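Local structure of BH2602 protein (Bacillus halodurans, 3NWZ) at residues A[108-119]-A[152-163]; A[89-97]-A[126-134]. The protein is of unproven function but binds coenzyme A and probably hydrolyses acyl-CoA thioesters as a hot-dog-fold thioesterase. All blocks are in the same frame, centred on the assembly; numbering follows the deposited sequence.

Contact 1: A[108-119]-A[152-163]; sequences AVTSELNIHYVK and ETVAMGTGSFFV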
ATOM      1  N   ALA A 108       0.979 -10.170 -17.722  1.00 45.16           N
ATOM      2  CA  ALA A 108       0.448  -9.526 -16.523  1.00 57.40           C
ATOM      3  C   ALA A 108       0.875  -8.068 -16.418  1.00 57.37           C
ATOM      4  O   ALA A 108       1.973  -7.707 -16.836  1.00 63.08           O
ATOM      5  CB  ALA A 108       0.902 -10.291 -15.286  1.00 60.82           C
ATOM      6  N   VAL A 109       0.011  -7.235 -15.844  1.00 44.24           N
ATOM      7  CA  VAL A 109       0.317  -5.826 -15.697  1.00 40.18           C
ATOM      8  C   VAL A 109       0.125  -5.330 -14.261  1.00 47.07           C
ATOM      9  O   VAL A 109      -0.845  -5.676 -13.585  1.00 42.19           O
ATOM     10  CB  VAL A 109      -0.552  -5.004 -16.648  1.00 53.07           C
ATOM     11  CG1 VAL A 109      -0.363  -5.513 -18.071  1.00 56.18           C
ATOM     12  CG2 VAL A 109      -2.019  -5.114 -16.246  1.00 60.32           C
ATOM     13  N   THR A 110       1.073  -4.525 -13.798  1.00 37.18           N
ATOM     14  CA  THR A 110       1.033  -3.967 -12.457  1.00 32.75           C
ATOM     15  C   THR A 110      -0.298  -3.283 -12.127  1.00 35.27           C
ATOM     16  O   THR A 110      -0.631  -2.219 -12.668  1.00 37.16           O
ATOM     17  CB  THR A 110       2.164  -2.956 -12.272  1.00 44.37           C
ATOM     18  OG1 THR A 110       3.425  -3.625 -12.413  1.00 58.31           O
ATOM     19  CG2 THR A 110       2.079  -2.306 -10.910  1.00 30.52           C
ATOM     20  N   SER A 111      -1.048  -3.903 -11.221  1.00 31.53           N
ATOM     21  CA  SER A 111      -2.345  -3.397 -10.792  1.00 37.19           C
ATOM     22  C   SER A 111      -2.169  -2.508  -9.556  1.00 38.75           C
ATOM     23  O   SER A 111      -2.474  -1.309  -9.575  1.00 38.64           O
ATOM     24  CB  SER A 111      -3.260  -4.589 -10.487  1.00 40.29           C
ATOM     25  OG  SER A 111      -4.471  -4.190  -9.890  1.00 45.47           O
ATOM     26  N   GLU A 112      -1.684  -3.106  -8.476  1.00 32.66           N
ATOM     27  CA  GLU A 112      -1.445  -2.384  -7.239  1.00 34.36           C
ATOM     28  C   GLU A 112       0.041  -2.463  -6.932  1.00 36.94           C
ATOM     29  O   GLU A 112       0.743  -3.346  -7.427  1.00 42.81           O
ATOM     30  CB  GLU A 112      -2.250  -2.990  -6.093  1.00 39.00           C
ATOM     31  CG  GLU A 112      -3.706  -2.565  -6.051  1.00 50.90           C
ATOM     32  CD  GLU A 112      -4.490  -3.033  -7.255  1.00 79.89           C
ATOM     33  OE1 GLU A 112      -4.910  -4.209  -7.271  1.00 89.88           O
ATOM     34  OE2 GLU A 112      -4.679  -2.222  -8.188  1.00 88.50           O
ATOM     35  N   LEU A 113       0.523  -1.514  -6.137  1.00 33.51           N
ATOM     36  CA  LEU A 113       1.924  -1.462  -5.748  1.00 35.92           C
ATOM     37  C   LEU A 113       1.939  -0.808  -4.382  1.00 32.75           C
ATOM     38  O   LEU A 113       1.255   0.188  -4.169  1.00 42.09           O
ATOM     39  CB  LEU A 113       2.728  -0.629  -6.749  1.00 38.84           C
ATOM     40  CG  LEU A 113       4.250  -0.607  -6.542  1.00 45.78           C
ATOM     41  CD1 LEU A 113       4.821  -2.040  -6.537  1.00 43.71           C
ATOM     42  CD2 LEU A 113       4.883   0.208  -7.653  1.00 39.25           C
ATOM     43  N   ASN A 114       2.690  -1.383  -3.452  1.00 23.91           N
ATOM     44  CA  ASN A 114       2.781  -0.856  -2.089  1.00 18.14           C
ATOM     45  C   ASN A 114       4.224  -0.983  -1.681  1.00 18.54           C
ATOM     46  O   ASN A 114       4.864  -1.999  -1.925  1.00 24.36           O
ATOM     47  CB  ASN A 114       1.921  -1.661  -1.130  1.00 24.37           C
ATOM     48  CG  ASN A 114       1.562  -0.879   0.131  1.00 48.04           C
ATOM     49  OD1 ASN A 114       2.426  -0.313   0.821  1.00 35.73           O
ATOM     50  ND2 ASN A 114       0.272  -0.850   0.440  1.00 70.06           N
ATOM     51  N   ILE A 115       4.745   0.061  -1.057  1.00 14.68           N
ATOM     52  CA  ILE A 115       6.142   0.086  -0.674  1.00 36.20           C
ATOM     53  C   ILE A 115       6.339   0.825   0.655  1.00 42.10           C
ATOM     54  O   ILE A 115       5.658   1.803   0.951  1.00 39.00           O
ATOM     55  CB  ILE A 115       6.968   0.764  -1.781  1.00 47.12           C
ATOM     56  CG1 ILE A 115       6.407   0.386  -3.152  1.00 61.51           C
ATOM     57  CG2 ILE A 115       8.417   0.295  -1.715  1.00 60.80           C
ATOM     58  CD1 ILE A 115       6.955   1.211  -4.308  1.00 67.38           C
ATOM     59  N   HIS A 116       7.265   0.316   1.458  1.00 35.00           N
ATOM     60  CA  HIS A 116       7.594   0.892   2.751  1.00 31.93           C
ATOM     61  C   HIS A 116       9.076   1.174   2.677  1.00 27.43           C
ATOM     62  O   HIS A 116       9.871   0.265   2.457  1.00 26.86           O
ATOM     63  CB  HIS A 116       7.280  -0.109   3.878  1.00 30.09           C
ATOM     64  CG  HIS A 116       5.818  -0.373   4.043  1.00 36.55           C
ATOM     65  ND1 HIS A 116       5.093   0.106   5.109  1.00 38.82           N
ATOM     66  CD2 HIS A 116       4.925  -0.975   3.223  1.00 44.28           C
ATOM     67  CE1 HIS A 116       3.815  -0.182   4.938  1.00 45.36           C
ATOM     68  NE2 HIS A 116       3.686  -0.838   3.800  1.00 48.39           N
ATOM     69  N   TYR A 117       9.443   2.437   2.810  1.00 24.96           N
ATOM     70  CA  TYR A 117      10.840   2.817   2.741  1.00 32.26           C
ATOM     71  C   TYR A 117      11.444   2.624   4.107  1.00 29.39           C
ATOM     72  O   TYR A 117      10.872   3.033   5.108  1.00 34.22           O
ATOM     73  CB  TYR A 117      10.958   4.261   2.282  1.00 41.50           C
ATOM     74  CG  TYR A 117      10.600   4.409   0.831  1.00 41.25           C
ATOM     75  CD1 TYR A 117      11.545   4.167  -0.169  1.00 35.70           C
ATOM     76  CD2 TYR A 117       9.296   4.724   0.452  1.00 30.78           C
ATOM     77  CE1 TYR A 117      11.197   4.229  -1.526  1.00 34.12           C
ATOM     78  CE2 TYR A 117       8.941   4.788  -0.890  1.00 44.56           C
ATOM     79  CZ  TYR A 117       9.895   4.538  -1.872  1.00 41.71           C
ATOM     80  OH  TYR A 117       9.523   4.581  -3.189  1.00 30.35           O
ATOM     81  N   VAL A 118      12.621   2.012   4.137  1.00 36.93           N
ATOM     82  CA  VAL A 118      13.273   1.694   5.390  1.00 46.05           C
ATOM     83  C   VAL A 118      14.597   2.408   5.579  1.00 45.54           C
ATOM     84  O   VAL A 118      14.754   3.193   6.511  1.00 55.01           O
ATOM     85  CB  VAL A 118      13.474   0.164   5.470  1.00 47.71           C
ATOM     86  CG1 VAL A 118      14.356  -0.193   6.646  1.00 57.64           C
ATOM     87  CG2 VAL A 118      12.115  -0.522   5.552  1.00 33.69           C
ATOM     88  N   LYS A 119      15.549   2.119   4.699  1.00 43.63           N
ATOM     89  CA  LYS A 119      16.868   2.724   4.762  1.00 45.63           C
ATOM     90  C   LYS A 119      17.227   3.347   3.420  1.00 48.49           C
ATOM     91  O   LYS A 119      16.790   2.876   2.364  1.00 47.53           O
ATOM     92  CB  LYS A 119      17.926   1.680   5.141  1.00 47.66           C
ATOM     93  CG  LYS A 119      17.946   1.305   6.618  1.00 65.26           C
ATOM     94  CD  LYS A 119      19.062   0.314   6.949  1.00 76.48           C
ATOM     95  CE  LYS A 119      18.803  -1.046   6.319  1.00 83.07           C
ATOM     96  NZ  LYS A 119      17.569  -1.679   6.861  1.00 81.99           N
ATOM     97  N   GLU A 152      21.581  -4.704   3.765  1.00 39.60           N
ATOM     98  CA  GLU A 152      20.650  -3.843   4.490  1.00 44.62           C
ATOM     99  C   GLU A 152      19.401  -3.684   3.649  1.00 43.56           C
ATOM    100  O   GLU A 152      19.491  -3.573   2.434  1.00 50.55           O
ATOM    101  CB  GLU A 152      21.277  -2.480   4.739  1.00 47.09           C
ATOM    102  CG  GLU A 152      22.266  -2.459   5.890  1.00 63.67           C
ATOM    103  CD  GLU A 152      23.556  -1.748   5.528  1.00 84.30           C
ATOM    104  OE1 GLU A 152      24.400  -1.562   6.431  1.00 89.86           O
ATOM    105  OE2 GLU A 152      23.728  -1.381   4.339  1.00 88.39           O
ATOM    106  N   THR A 153      18.238  -3.680   4.289  1.00 39.72           N
ATOM    107  CA  THR A 153      16.973  -3.548   3.568  1.00 43.02           C
ATOM    108  C   THR A 153      16.604  -2.087   3.279  1.00 37.99           C
ATOM    109  O   THR A 153      16.212  -1.343   4.180  1.00 43.25           O
ATOM    110  CB  THR A 153      15.793  -4.215   4.345  1.00 50.20           C
ATOM    111  OG1 THR A 153      15.999  -5.637   4.436  1.00 49.91           O
ATOM    112  CG2 THR A 153      14.465  -3.944   3.632  1.00 48.49           C
ATOM    113  N   VAL A 154      16.737  -1.688   2.015  1.00 35.40           N
ATOM    114  CA  VAL A 154      16.406  -0.341   1.579  1.00 28.50           C
ATOM    115  C   VAL A 154      14.897  -0.154   1.608  1.00 38.65           C
ATOM    116  O   VAL A 154      14.395   0.883   2.047  1.00 38.82           O
ATOM    117  CB  VAL A 154      16.908  -0.086   0.140  1.00 34.58           C
ATOM    118  CG1 VAL A 154      16.439   1.289  -0.362  1.00 32.15           C
ATOM    119  CG2 VAL A 154      18.416  -0.198   0.102  1.00 35.60           C
ATOM    120  N   ALA A 155      14.169  -1.160   1.144  1.00 35.06           N
ATOM    121  CA  ALA A 155      12.720  -1.067   1.146  1.00 27.59           C
ATOM    122  C   ALA A 155      12.037  -2.408   1.035  1.00 29.03           C
ATOM    123  O   ALA A 155      12.611  -3.390   0.577  1.00 42.98           O
ATOM    124  CB  ALA A 155      12.254  -0.169   0.021  1.00 31.52           C
HETATM  125  N   MSE A 156      10.777  -2.428   1.447  1.00 25.64           N
HETATM  126  CA  MSE A 156       9.962  -3.636   1.408  1.00 26.27           C
HETATM  127  C   MSE A 156       8.602  -3.212   0.820  1.00 33.67           C
HETATM  128  O   MSE A 156       8.180  -2.069   1.025  1.00 33.10           O
HETATM  129  CB  MSE A 156       9.836  -4.150   2.840  1.00 54.07           C
HETATM  130  CG  MSE A 156       9.396  -5.572   2.991  1.00 67.49           C
HETATM  131 SE   MSE A 156       7.514  -5.707   3.287  1.00 76.18          SE
HETATM  132  CE  MSE A 156       7.158  -7.051   1.919  1.00 39.14           C
ATOM    133  N   GLY A 157       7.952  -4.104   0.067  1.00 29.14           N
ATOM    134  CA  GLY A 157       6.653  -3.802  -0.514  1.00 37.78           C
ATOM    135  C   GLY A 157       5.918  -4.979  -1.164  1.00 34.88           C
ATOM    136  O   GLY A 157       6.482  -6.050  -1.353  1.00 36.42           O
ATOM    137  N   THR A 158       4.645  -4.782  -1.503  1.00 37.76           N
ATOM    138  CA  THR A 158       3.856  -5.822  -2.156  1.00 34.24           C
ATOM    139  C   THR A 158       3.265  -5.262  -3.454  1.00 29.59           C
ATOM    140  O   THR A 158       3.190  -4.049  -3.653  1.00 40.39           O
ATOM    141  CB  THR A 158       2.690  -6.345  -1.236  1.00 21.74           C
ATOM    142  OG1 THR A 158       1.799  -5.263  -0.923  1.00 24.35           O
ATOM    143  CG2 THR A 158       3.255  -6.909   0.113  1.00 17.37           C
ATOM    144  N   GLY A 159       2.865  -6.157  -4.348  1.00 17.13           N
ATOM    145  CA  GLY A 159       2.283  -5.738  -5.609  1.00 28.15           C
ATOM    146  C   GLY A 159       1.325  -6.755  -6.198  1.00 35.26           C
ATOM    147  O   GLY A 159       1.637  -7.937  -6.295  1.00 44.90           O
ATOM    148  N   SER A 160       0.139  -6.297  -6.578  1.00 21.13           N
ATOM    149  CA  SER A 160      -0.851  -7.179  -7.197  1.00 30.31           C
ATOM    150  C   SER A 160      -0.821  -6.921  -8.704  1.00 38.76           C
ATOM    151  O   SER A 160      -0.766  -5.766  -9.127  1.00 37.46           O
ATOM    152  CB  SER A 160      -2.243  -6.898  -6.633  1.00 30.86           C
ATOM    153  OG  SER A 160      -3.215  -7.694  -7.278  1.00 42.70           O
ATOM    154  N   PHE A 161      -0.837  -7.994  -9.502  1.00 40.00           N
ATOM    155  CA  PHE A 161      -0.775  -7.892 -10.960  1.00 36.02           C
ATOM    156  C   PHE A 161      -1.971  -8.500 -11.667  1.00 46.71           C
ATOM    157  O   PHE A 161      -2.447  -9.580 -11.314  1.00 55.95           O
ATOM    158  CB  PHE A 161       0.487  -8.566 -11.489  1.00 34.65           C
ATOM    159  CG  PHE A 161       1.754  -7.860 -11.115  1.00 33.24           C
ATOM    160  CD1 PHE A 161       2.621  -7.403 -12.095  1.00 27.06           C
ATOM    161  CD2 PHE A 161       2.081  -7.646  -9.779  1.00 39.31           C
ATOM    162  CE1 PHE A 161       3.790  -6.747 -11.748  1.00 43.14           C
ATOM    163  CE2 PHE A 161       3.255  -6.985  -9.422  1.00 35.98           C
ATOM    164  CZ  PHE A 161       4.108  -6.536 -10.401  1.00 33.02           C
ATOM    165  N   PHE A 162      -2.439  -7.802 -12.689  1.00 43.72           N
ATOM    166  CA  PHE A 162      -3.580  -8.263 -13.448  1.00 46.94           C
ATOM    167  C   PHE A 162      -3.112  -9.104 -14.626  1.00 46.99           C
ATOM    168  O   PHE A 162      -2.227  -8.700 -15.394  1.00 45.87           O
ATOM    169  CB  PHE A 162      -4.408  -7.080 -13.941  1.00 52.87           C
ATOM    170  CG  PHE A 162      -5.833  -7.428 -14.192  1.00 67.75           C
ATOM    171  CD1 PHE A 162      -6.733  -7.504 -13.135  1.00 68.39           C
ATOM    172  CD2 PHE A 162      -6.266  -7.770 -15.470  1.00 73.93           C
ATOM    173  CE1 PHE A 162      -8.043  -7.921 -13.349  1.00 74.62           C
ATOM    174  CE2 PHE A 162      -7.574  -8.190 -15.696  1.00 71.20           C
ATOM    175  CZ  PHE A 162      -8.463  -8.267 -14.634  1.00 71.10           C
ATOM    176  N   VAL A 163      -3.719 -10.282 -14.748  1.00 51.61           N
ATOM    177  CA  VAL A 163      -3.410 -11.246 -15.795  1.00 59.41           C
ATOM    178  C   VAL A 163      -4.149 -10.959 -17.102  1.00 66.01           C
ATOM    179  O   VAL A 163      -5.342 -10.643 -17.094  1.00 59.59           O
ATOM    180  CB  VAL A 163      -3.784 -12.668 -15.337  1.00 66.16           C
ATOM    181  CG1 VAL A 163      -3.427 -13.678 -16.415  1.00 65.35           C
ATOM    182  CG2 VAL A 163      -3.085 -12.989 -14.034  1.00 72.47           C
TER

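Contact 2: A[89-97]-A[126-134]; sequences LLDTAMGQM and LRAVASIVH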
ATOM      1  N   LEU A  89      12.232  -0.435  -9.455  1.00 29.43           N
ATOM      2  CA  LEU A  89      13.053  -1.659  -9.418  1.00 30.03           C
ATOM      3  C   LEU A  89      12.235  -2.803  -8.851  1.00 35.44           C
ATOM      4  O   LEU A  89      12.138  -3.860  -9.463  1.00 35.89           O
ATOM      5  CB  LEU A  89      14.294  -1.463  -8.538  1.00 28.27           C
ATOM      6  CG  LEU A  89      15.316  -2.598  -8.477  1.00 30.99           C
ATOM      7  CD1 LEU A  89      15.931  -2.823  -9.857  1.00 24.60           C
ATOM      8  CD2 LEU A  89      16.400  -2.220  -7.469  1.00 33.14           C
ATOM      9  N   LEU A  90      11.640  -2.580  -7.682  1.00 31.83           N
ATOM     10  CA  LEU A  90      10.815  -3.602  -7.045  1.00 30.62           C
ATOM     11  C   LEU A  90       9.774  -4.051  -8.055  1.00 29.21           C
ATOM     12  O   LEU A  90       9.587  -5.240  -8.282  1.00 31.99           O
ATOM     13  CB  LEU A  90      10.121  -3.031  -5.800  1.00 41.15           C
ATOM     14  CG  LEU A  90      10.409  -3.719  -4.462  1.00 37.13           C
ATOM     15  CD1 LEU A  90       9.566  -3.089  -3.388  1.00 43.40           C
ATOM     16  CD2 LEU A  90      10.104  -5.216  -4.562  1.00 34.38           C
ATOM     17  N   ASP A  91       9.101  -3.076  -8.667  1.00 33.79           N
ATOM     18  CA  ASP A  91       8.077  -3.338  -9.677  1.00 37.89           C
ATOM     19  C   ASP A  91       8.658  -4.211 -10.800  1.00 43.71           C
ATOM     20  O   ASP A  91       8.043  -5.180 -11.243  1.00 39.94           O
ATOM     21  CB  ASP A  91       7.584  -1.999 -10.255  1.00 40.26           C
ATOM     22  CG  ASP A  91       6.585  -2.175 -11.396  1.00 58.96           C
ATOM     23  OD1 ASP A  91       5.487  -2.729 -11.161  1.00 63.39           O
ATOM     24  OD2 ASP A  91       6.901  -1.752 -12.529  1.00 64.76           O
ATOM     25  N   THR A  92       9.856  -3.866 -11.248  1.00 32.66           N
ATOM     26  CA  THR A  92      10.496  -4.609 -12.320  1.00 20.56           C
ATOM     27  C   THR A  92      10.741  -6.052 -11.893  1.00 28.87           C
ATOM     28  O   THR A  92      10.458  -6.987 -12.644  1.00 40.99           O
ATOM     29  CB  THR A  92      11.815  -3.936 -12.738  1.00 33.52           C
ATOM     30  OG1 THR A  92      11.553  -2.578 -13.101  1.00 50.41           O
ATOM     31  CG2 THR A  92      12.380  -4.596 -13.939  1.00 18.80           C
ATOM     32  N   ALA A  93      11.256  -6.228 -10.680  1.00 22.71           N
ATOM     33  CA  ALA A  93      11.510  -7.562 -10.148  1.00 27.51           C
ATOM     34  C   ALA A  93      10.183  -8.342 -10.086  1.00 31.93           C
ATOM     35  O   ALA A  93      10.053  -9.427 -10.674  1.00 36.49           O
ATOM     36  CB  ALA A  93      12.142  -7.452  -8.753  1.00 26.90           C
HETATM   37  N   MSE A  94       9.191  -7.769  -9.402  1.00 23.12           N
HETATM   38  CA  MSE A  94       7.904  -8.422  -9.257  1.00 27.33           C
HETATM   39  C   MSE A  94       7.241  -8.739 -10.584  1.00 32.78           C
HETATM   40  O   MSE A  94       6.467  -9.718 -10.701  1.00 18.94           O
HETATM   41  CB  MSE A  94       6.989  -7.555  -8.435  1.00 15.39           C
HETATM   42  CG  MSE A  94       7.618  -7.092  -7.163  1.00 35.20           C
HETATM   43 SE   MSE A  94       6.443  -5.938  -6.193  1.00 61.18          SE
HETATM   44  CE  MSE A  94       6.105  -7.066  -4.667  1.00126.67           C
ATOM     45  N   GLY A  95       7.537  -7.918 -11.585  1.00 33.11           N
ATOM     46  CA  GLY A  95       6.963  -8.143 -12.892  1.00 39.15           C
ATOM     47  C   GLY A  95       7.571  -9.370 -13.539  1.00 49.55           C
ATOM     48  O   GLY A  95       6.878 -10.345 -13.832  1.00 49.46           O
ATOM     49  N   GLN A  96       8.877  -9.325 -13.761  1.00 44.52           N
ATOM     50  CA  GLN A  96       9.545 -10.443 -14.385  1.00 37.25           C
ATOM     51  C   GLN A  96       9.206 -11.738 -13.655  1.00 41.25           C
ATOM     52  O   GLN A  96       9.035 -12.776 -14.297  1.00 49.68           O
ATOM     53  CB  GLN A  96      11.045 -10.180 -14.445  1.00 34.81           C
ATOM     54  CG  GLN A  96      11.380  -8.975 -15.340  1.00 41.72           C
ATOM     55  CD  GLN A  96      12.810  -8.988 -15.854  1.00 43.19           C
ATOM     56  OE1 GLN A  96      13.750  -9.215 -15.103  1.00 46.00           O
ATOM     57  NE2 GLN A  96      12.974  -8.732 -17.137  1.00 46.44           N
HETATM   58  N   MSE A  97       9.088 -11.665 -12.324  1.00 26.51           N
HETATM   59  CA  MSE A  97       8.689 -12.811 -11.499  1.00 29.80           C
HETATM   60  C   MSE A  97       7.343 -13.321 -12.038  1.00 22.30           C
HETATM   61  O   MSE A  97       7.241 -14.435 -12.551  1.00 38.68           O
HETATM   62  CB  MSE A  97       8.516 -12.372 -10.036  1.00 43.13           C
HETATM   63  CG  MSE A  97       8.022 -13.465  -9.050  1.00 30.24           C
HETATM   64 SE   MSE A  97       9.346 -14.822  -8.560  1.00 72.16          SE
HETATM   65  CE  MSE A  97       9.146 -16.020 -10.089  1.00 48.53           C
ATOM     66  N   LEU A 126      21.793  -1.785  -6.107  1.00 41.72           N
ATOM     67  CA  LEU A 126      20.626  -2.221  -5.349  1.00 39.55           C
ATOM     68  C   LEU A 126      20.239  -3.627  -5.786  1.00 41.55           C
ATOM     69  O   LEU A 126      20.541  -4.046  -6.908  1.00 42.64           O
ATOM     70  CB  LEU A 126      19.459  -1.253  -5.537  1.00 33.15           C
ATOM     71  CG  LEU A 126      19.760   0.114  -4.920  1.00 37.55           C
ATOM     72  CD1 LEU A 126      18.466   0.861  -4.612  1.00 35.89           C
ATOM     73  CD2 LEU A 126      20.550  -0.090  -3.623  1.00 48.35           C
ATOM     74  N   ARG A 127      19.592  -4.373  -4.902  1.00 35.52           N
ATOM     75  CA  ARG A 127      19.231  -5.731  -5.264  1.00 30.28           C
ATOM     76  C   ARG A 127      17.805  -6.002  -4.851  1.00 39.71           C
ATOM     77  O   ARG A 127      17.545  -6.241  -3.682  1.00 54.83           O
ATOM     78  CB  ARG A 127      20.184  -6.733  -4.576  1.00 19.84           C
ATOM     79  CG  ARG A 127      20.343  -8.037  -5.334  1.00 32.20           C
ATOM     80  CD  ARG A 127      21.135  -9.064  -4.517  1.00 47.39           C
ATOM     81  NE  ARG A 127      20.331  -9.711  -3.479  1.00 60.25           N
ATOM     82  CZ  ARG A 127      20.681  -9.784  -2.199  1.00 71.56           C
ATOM     83  NH1 ARG A 127      21.821  -9.244  -1.791  1.00 84.98           N
ATOM     84  NH2 ARG A 127      19.892 -10.396  -1.324  1.00 65.67           N
ATOM     85  N   ALA A 128      16.870  -5.949  -5.789  1.00 26.38           N
ATOM     86  CA  ALA A 128      15.490  -6.218  -5.427  1.00 23.62           C
ATOM     87  C   ALA A 128      15.181  -7.718  -5.582  1.00 22.67           C
ATOM     88  O   ALA A 128      15.556  -8.347  -6.573  1.00 41.78           O
ATOM     89  CB  ALA A 128      14.524  -5.357  -6.294  1.00 14.34           C
ATOM     90  N   VAL A 129      14.492  -8.290  -4.598  1.00 18.73           N
ATOM     91  CA  VAL A 129      14.135  -9.721  -4.656  1.00 13.81           C
ATOM     92  C   VAL A 129      12.648  -9.925  -4.468  1.00 35.32           C
ATOM     93  O   VAL A 129      12.091  -9.526  -3.446  1.00 42.30           O
ATOM     94  CB  VAL A 129      14.884 -10.550  -3.565  1.00 13.65           C
ATOM     95  CG1 VAL A 129      14.597 -12.065  -3.767  1.00 17.19           C
ATOM     96  CG2 VAL A 129      16.366 -10.238  -3.625  1.00 23.29           C
ATOM     97  N   ALA A 130      12.020 -10.573  -5.441  1.00 38.81           N
ATOM     98  CA  ALA A 130      10.582 -10.801  -5.409  1.00 33.19           C
ATOM     99  C   ALA A 130      10.189 -12.281  -5.338  1.00 38.12           C
ATOM    100  O   ALA A 130      10.900 -13.142  -5.859  1.00 40.28           O
ATOM    101  CB  ALA A 130       9.933 -10.138  -6.676  1.00 33.19           C
ATOM    102  N   SER A 131       9.041 -12.551  -4.707  1.00 39.29           N
ATOM    103  CA  SER A 131       8.487 -13.910  -4.590  1.00 38.83           C
ATOM    104  C   SER A 131       6.944 -13.923  -4.665  1.00 42.28           C
ATOM    105  O   SER A 131       6.266 -13.065  -4.113  1.00 42.60           O
ATOM    106  CB  SER A 131       8.949 -14.602  -3.285  1.00 37.73           C
ATOM    107  OG  SER A 131       8.324 -14.082  -2.129  1.00 42.18           O
ATOM    108  N   ILE A 132       6.395 -14.901  -5.369  1.00 39.05           N
ATOM    109  CA  ILE A 132       4.955 -15.013  -5.492  1.00 40.26           C
ATOM    110  C   ILE A 132       4.332 -15.353  -4.132  1.00 42.00           C
ATOM    111  O   ILE A 132       4.849 -16.205  -3.377  1.00 43.00           O
ATOM    112  CB  ILE A 132       4.578 -16.088  -6.507  1.00 31.71           C
ATOM    113  CG1 ILE A 132       5.165 -15.734  -7.873  1.00 28.46           C
ATOM    114  CG2 ILE A 132       3.064 -16.227  -6.575  1.00 20.12           C
ATOM    115  CD1 ILE A 132       4.765 -16.676  -8.956  1.00 46.40           C
ATOM    116  N   VAL A 133       3.227 -14.675  -3.817  1.00 31.03           N
ATOM    117  CA  VAL A 133       2.552 -14.868  -2.549  1.00 40.25           C
ATOM    118  C   VAL A 133       1.269 -15.604  -2.822  1.00 50.10           C
ATOM    119  O   VAL A 133       0.719 -16.276  -1.956  1.00 67.58           O
ATOM    120  CB  VAL A 133       2.240 -13.504  -1.906  1.00 38.40           C
ATOM    121  CG1 VAL A 133       1.500 -13.702  -0.580  1.00 43.98           C
ATOM    122  CG2 VAL A 133       3.550 -12.716  -1.718  1.00 18.35           C
ATOM    123  N   HIS A 134       0.809 -15.472  -4.056  1.00 40.82           N
ATOM    124  CA  HIS A 134      -0.425 -16.094  -4.496  1.00 46.36           C
ATOM    125  C   HIS A 134      -0.472 -16.074  -6.018  1.00 44.38           C
ATOM    126  O   HIS A 134      -0.016 -15.108  -6.651  1.00 52.98           O
ATOM    127  CB  HIS A 134      -1.636 -15.337  -3.944  1.00 60.31           C
ATOM    128  CG  HIS A 134      -2.946 -15.915  -4.373  1.00 74.69           C
ATOM    129  ND1 HIS A 134      -3.292 -17.229  -4.131  1.00 79.44           N
ATOM    130  CD2 HIS A 134      -3.997 -15.364  -5.024  1.00 80.00           C
ATOM    131  CE1 HIS A 134      -4.500 -17.460  -4.614  1.00 81.16           C
ATOM    132  NE2 HIS A 134      -4.949 -16.345  -5.162  1.00 80.64           N
TER

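Contact 1: A[108-119]-A[152-163]
Val109 and Phe162 form a hydrogen-bonded antiparallel pair near one end of two neighbouring strands, 108-117 and 153-163. Val109 N donates a hydrogen bond to Phe162 O at 2.7 Å, and Phe162 N returns a bond to Val109 O. The same ladder continues through Asn114 with Thr158, where the return bond is weak, and His116 with Met156, a selenomethionine, bonded both ways. His116 N meets Met156 O at 2.6 Å.

A classic beta bulge breaks the regular pairing at Ser111 and Glu112, which both face Ser160. Ser160 O accepts Ser111 N at 2.8 Å and Glu112 N at 2.9 Å, so two donors grip one carbonyl. At the far end Val154 O likewise takes Val118 N and Lys119 N, which arrive from the same face of its plane. The Lys119 chain bends at its last two torsions (chi3 -68°, chi4 -63°), which carries NZ back to Thr153 O at 3.0 Å.

Apolar packing lies mainly on the face bearing Thr110, Ile115 and Phe161. Thr110 CA sits over one face of the Phe161 ring, a CH-pi contact 4.1 Å from the ring centroid. The two side chains run side by side. Thr110 OG1 approaches ring atom CE1 but is hydrogen-bonded to Asp91 of helix 83-100. Ile115 CG2 packs on Ala155 CB at 4.2 Å. On the other face Val109 CG2 lies against Phe162 CB at 3.9 Å.

Strand 108-117 is one of the two outermost strands of this chain's sheet, and residues 112-116 pair with a strand of the second subunit. Glu112 also forms a salt bridge with Arg139 of the fourth subunit, a residue that binds CoA. An edge strand that continues the sheet into a partner subunit is characteristic of hot-dog dimers.

Contact 2: A[89-97]-A[126-134]
This is a buried apolar contact between helix 83-100 and strand 125-135, where the central helix of the hot-dog fold lies on its curved sheet. Within the two segments the axes approach to 7.3 Å and run at 39° to each other. Ala128 and Ala130 both point toward the helix, and their small side chains let it come close.

Leu89 covers the start of the strand. Its CG stands anti to the backbone N (chi1 -175°), which brings CG to 3.6 Å from Ala128 CB while CD2 reaches Leu126 CB at 3.7 Å. One turn on, Ala93 CB touches both alanines, at 4.0 Å from Ala128 CB and 4.1 Å from Ala130 CB. Ala130 CB also packs against the helix backbone at Met94 N, and Met94 CG lies alongside it.

Met97 closes the row. Like Met94, it is a selenomethionine. Its chain bends at chi2 and chi3, and SE lies 3.5 Å from Ala130 O. Its CG meets Ile132 CG1 at 3.8 Å, the two side chains crossing at a slant.

Neighbouring strands widen the contact on both flanks of 125-135. Leu89 and Ala93 also touch Val66 of strand 64-69, and Met97 touches Phe64. On the other flank Leu90 rests on Val146 of strand 139-147, and Met94 reaches Phe161 of strand 153-163.

In the fold
The two contacts share one antiparallel sheet, and their centres are 8 Å apart. Contact 1 joins the two strands at one end of the sheet as counted within the chain, 153-163 and 108-117. Contact 2 sets helix 83-100 on strand 125-135. In the sheet, strand 139-147 separates strand 125-135 from strand 153-163. Along the chain the segments alternate: helix, edge strand, inner strand, then 153-163. Helix 83-100 reaches both contacts, with Met94 CE packed against the backbone of residues 157-159. The helix thus spans several strands of the sheet in the hot-dog manner, while contact 1 carries that sheet to the second subunit.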